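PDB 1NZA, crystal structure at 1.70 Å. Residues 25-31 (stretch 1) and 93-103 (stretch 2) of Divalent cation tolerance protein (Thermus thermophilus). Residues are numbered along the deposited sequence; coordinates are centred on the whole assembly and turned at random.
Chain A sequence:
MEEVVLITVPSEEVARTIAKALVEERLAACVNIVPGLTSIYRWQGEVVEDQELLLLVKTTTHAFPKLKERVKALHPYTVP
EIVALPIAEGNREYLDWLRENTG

Stretch 1 (25-31) ERLAACV
Stretch 2, residues 93-103: EYLDWLRENTG

The C-terminal helix, residues 93-100, and the tail that follows it pack against a segment that leaves a helix at Glu25, turns, and runs into a strand that includes Cys30 and Val31. Arg26 makes the turn with left-handed phi/psi of 51/36; Leu27 follows at -99/-3, Ala28 is extended at -162/149, Ala29 returns to -95/-28, and Cys30 is extended at -150/148. Register is set by Arg26 CA to Thr102 CA, 4.8 Å, and Ala29 CA to Asn101 CA, 5.4 Å; as stretch 1 advances it meets stretch 2 in reverse order, down to Cys30 against Trp97 and Tyr94.

Thr102 satisfies Leu98 O and Arg99 O from within the helix end; Glu100 O is left to Arg26. Asn101 (chi1 m, chi2 -70°) leaves helical phi/psi at -106/15, its ND2 donating to Trp97 O at 2.7 Å, though ND2 is crowded in the model and its place less sure. Thr102 extends to -122/139. Thr102 N bonds Arg99 O at 3.0 Å, while Thr102 OG1, with chi1 m, donates to Leu98 O at 2.7 Å. The extended tail then presents Gly103 N to Arg26 O, a short, nearly straight hydrogen bond of 2.6 Å and 160°. The same acceptor takes a CA-H...O contact from Thr102 CA at 3.4 Å.

Arg26 (m, t, p, chi4 86°) starts sideways, but its end comes nearer: NH2 gives a weak hydrogen bond to Glu100 O at 3.4 Å, at the guanidinium edge, near its plane, and lies 3.3 Å from Asn101 OD1. Ala28 O and Asn101 O are 4.1 Å apart; one water lies 2.7 Å (its O) from Ala28 O and 2.6 Å from Asn101 O, in donating geometry to each, though it has more acceptors in reach than protons.

Ala29 points toward the helix: CB sits over the Trp97 face, 3.9 Å from the six-membered-ring centroid, in a CH-pi contact, and 4.0 Å from Asn101 CB. Trp97 takes chi1 166° and chi2 78°. Cys30 (chi1 t) meets the ring edge, CB to Trp97 CH2 at 3.8 Å, and its CB lies 4.0 Å from Tyr94 OH.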

# COMPACT_ATOMS: atom_id res chain seq x y z
N GLU A 25 2.43 6.52 -21.88
CA GLU A 25 2.17 5.38 -22.74
C GLU A 25 0.87 4.64 -22.45
O GLU A 25 0.67 3.52 -22.92
CB GLU A 25 3.35 4.42 -22.67
CG GLU A 25 4.62 5.00 -23.27
CD GLU A 25 5.84 4.11 -23.06
OE1 GLU A 25 5.73 2.89 -23.28
OE2 GLU A 25 6.90 4.65 -22.69
N ARG A 26 0.00 5.27 -21.67
CA ARG A 26 -1.29 4.69 -21.31
C ARG A 26 -1.21 3.28 -20.74
O ARG A 26 -2.08 2.44 -20.99
CB ARG A 26 -2.24 4.70 -22.51
CG ARG A 26 -2.43 6.07 -23.15
CD ARG A 26 -3.54 6.04 -24.19
NE ARG A 26 -4.87 6.16 -23.58
CZ ARG A 26 -5.46 7.31 -23.30
NH1 ARG A 26 -4.85 8.46 -23.57
NH2 ARG A 26 -6.66 7.33 -22.73
N LEU A 27 -0.16 3.00 -19.97
CA LEU A 27 -0.01 1.69 -19.35
C LEU A 27 -0.48 1.80 -17.91
O LEU A 27 -0.52 0.82 -17.16
CB LEU A 27 1.45 1.23 -19.40
CG LEU A 27 1.99 0.92 -20.80
CD1 LEU A 27 3.44 0.48 -20.69
CD2 LEU A 27 1.14 -0.16 -21.46
N ALA A 28 -0.84 3.02 -17.53
CA ALA A 28 -1.34 3.32 -16.19
C ALA A 28 -2.05 4.66 -16.30
O ALA A 28 -1.67 5.50 -17.12
CB ALA A 28 -0.18 3.40 -15.20
N ALA A 29 -3.08 4.86 -15.48
CA ALA A 29 -3.84 6.11 -15.51
C ALA A 29 -3.30 7.07 -14.46
O ALA A 29 -3.40 8.29 -14.61
CB ALA A 29 -5.30 5.83 -15.24
N CYS A 30 -2.74 6.50 -13.40
CA CYS A 30 -2.22 7.31 -12.31
C CYS A 30 -1.05 6.61 -11.64
O CYS A 30 -1.01 5.38 -11.57
CB CYS A 30 -3.33 7.55 -11.29
SG CYS A 30 -2.82 8.45 -9.81
N VAL A 31 -0.10 7.39 -11.14
CA VAL A 31 1.04 6.83 -10.43
C VAL A 31 1.35 7.74 -9.24
O VAL A 31 1.50 8.95 -9.41
CB VAL A 31 2.30 6.74 -11.31
CG1 VAL A 31 3.47 6.25 -10.49
CG2 VAL A 31 2.05 5.79 -12.48
N GLU A 93 -16.88 5.52 -10.75
CA GLU A 93 -16.47 6.51 -11.73
C GLU A 93 -14.95 6.61 -11.81
O GLU A 93 -14.40 6.91 -12.87
CB GLU A 93 -17.10 7.86 -11.41
CG GLU A 93 -18.62 7.84 -11.49
CD GLU A 93 -19.24 9.21 -11.29
OE1 GLU A 93 -18.95 10.12 -12.10
OE2 GLU A 93 -20.02 9.37 -10.33
N TYR A 94 -14.28 6.35 -10.69
CA TYR A 94 -12.82 6.41 -10.68
C TYR A 94 -12.25 5.22 -11.44
O TYR A 94 -11.32 5.36 -12.23
CB TYR A 94 -12.28 6.41 -9.25
CG TYR A 94 -10.77 6.49 -9.19
CD1 TYR A 94 -10.11 7.68 -9.49
CD2 TYR A 94 -10.00 5.37 -8.89
CE1 TYR A 94 -8.71 7.75 -9.48
CE2 TYR A 94 -8.61 5.43 -8.89
CZ TYR A 94 -7.97 6.63 -9.18
OH TYR A 94 -6.60 6.70 -9.17
N LEU A 95 -12.81 4.04 -11.20
CA LEU A 95 -12.33 2.84 -11.87
C LEU A 95 -12.59 2.88 -13.37
O LEU A 95 -11.81 2.33 -14.15
CB LEU A 95 -12.98 1.60 -11.25
CG LEU A 95 -12.58 1.31 -9.80
CD1 LEU A 95 -13.25 0.03 -9.33
CD2 LEU A 95 -11.07 1.19 -9.70
N ASP A 96 -13.68 3.53 -13.78
CA ASP A 96 -13.98 3.63 -15.21
C ASP A 96 -12.92 4.52 -15.84
O ASP A 96 -12.38 4.20 -16.90
CB ASP A 96 -15.36 4.25 -15.43
CG ASP A 96 -15.73 4.33 -16.90
OD1 ASP A 96 -15.67 3.29 -17.58
OD2 ASP A 96 -16.08 5.44 -17.37
N TRP A 97 -12.61 5.63 -15.17
CA TRP A 97 -11.59 6.56 -15.65
C TRP A 97 -10.28 5.80 -15.77
O TRP A 97 -9.50 6.02 -16.70
CB TRP A 97 -11.42 7.72 -14.65
CG TRP A 97 -10.19 8.55 -14.88
CD1 TRP A 97 -10.00 9.51 -15.83
CD2 TRP A 97 -8.95 8.44 -14.16
NE1 TRP A 97 -8.72 10.02 -15.75
CE2 TRP A 97 -8.05 9.38 -14.74
CE3 TRP A 97 -8.50 7.65 -13.09
CZ2 TRP A 97 -6.74 9.54 -14.28
CZ3 TRP A 97 -7.19 7.81 -12.64
CH2 TRP A 97 -6.33 8.76 -13.23
N LEU A 98 -10.04 4.90 -14.82
CA LEU A 98 -8.83 4.10 -14.79
C LEU A 98 -8.74 3.21 -16.02
O LEU A 98 -7.70 3.16 -16.68
CB LEU A 98 -8.80 3.26 -13.50
CG LEU A 98 -7.52 2.51 -13.13
CD1 LEU A 98 -7.65 1.98 -11.70
CD2 LEU A 98 -7.27 1.36 -14.10
N ARG A 99 -9.82 2.50 -16.34
CA ARG A 99 -9.82 1.63 -17.50
C ARG A 99 -9.79 2.46 -18.78
O ARG A 99 -9.02 2.18 -19.70
CB ARG A 99 -11.06 0.73 -17.49
CG ARG A 99 -11.10 -0.24 -16.31
CD ARG A 99 -12.22 -1.25 -16.49
NE ARG A 99 -13.53 -0.62 -16.57
CZ ARG A 99 -14.24 -0.22 -15.52
NH1 ARG A 99 -13.77 -0.39 -14.29
NH2 ARG A 99 -15.43 0.35 -15.70
N GLU A 100 -10.62 3.49 -18.82
CA GLU A 100 -10.72 4.39 -19.96
C GLU A 100 -9.37 4.97 -20.39
O GLU A 100 -9.15 5.25 -21.57
CB GLU A 100 -11.70 5.52 -19.63
CG GLU A 100 -11.61 6.74 -20.54
CD GLU A 100 -12.60 7.84 -20.14
OE1 GLU A 100 -13.82 7.63 -20.31
OE2 GLU A 100 -12.15 8.90 -19.65
N ASN A 101 -8.47 5.16 -19.43
CA ASN A 101 -7.16 5.74 -19.72
C ASN A 101 -5.99 4.76 -19.69
O ASN A 101 -4.83 5.16 -19.65
CB ASN A 101 -6.88 6.89 -18.75
CG ASN A 101 -7.81 8.07 -18.97
OD1 ASN A 101 -7.70 8.77 -19.98
ND2 ASN A 101 -8.73 8.28 -18.05
N THR A 102 -6.30 3.47 -19.72
CA THR A 102 -5.27 2.44 -19.72
C THR A 102 -5.44 1.57 -20.96
O THR A 102 -6.56 1.25 -21.34
CB THR A 102 -5.36 1.55 -18.45
OG1 THR A 102 -5.16 2.37 -17.28
CG2 THR A 102 -4.29 0.47 -18.47
N GLY A 103 -4.33 1.21 -21.59
CA GLY A 103 -4.41 0.39 -22.79
C GLY A 103 -3.64 -0.92 -22.66
O GLY A 103 -4.29 -1.98 -22.58
OXT GLY A 103 -2.39 -0.87 -22.63
O HOH W 1 -2.94 6.91 -19.06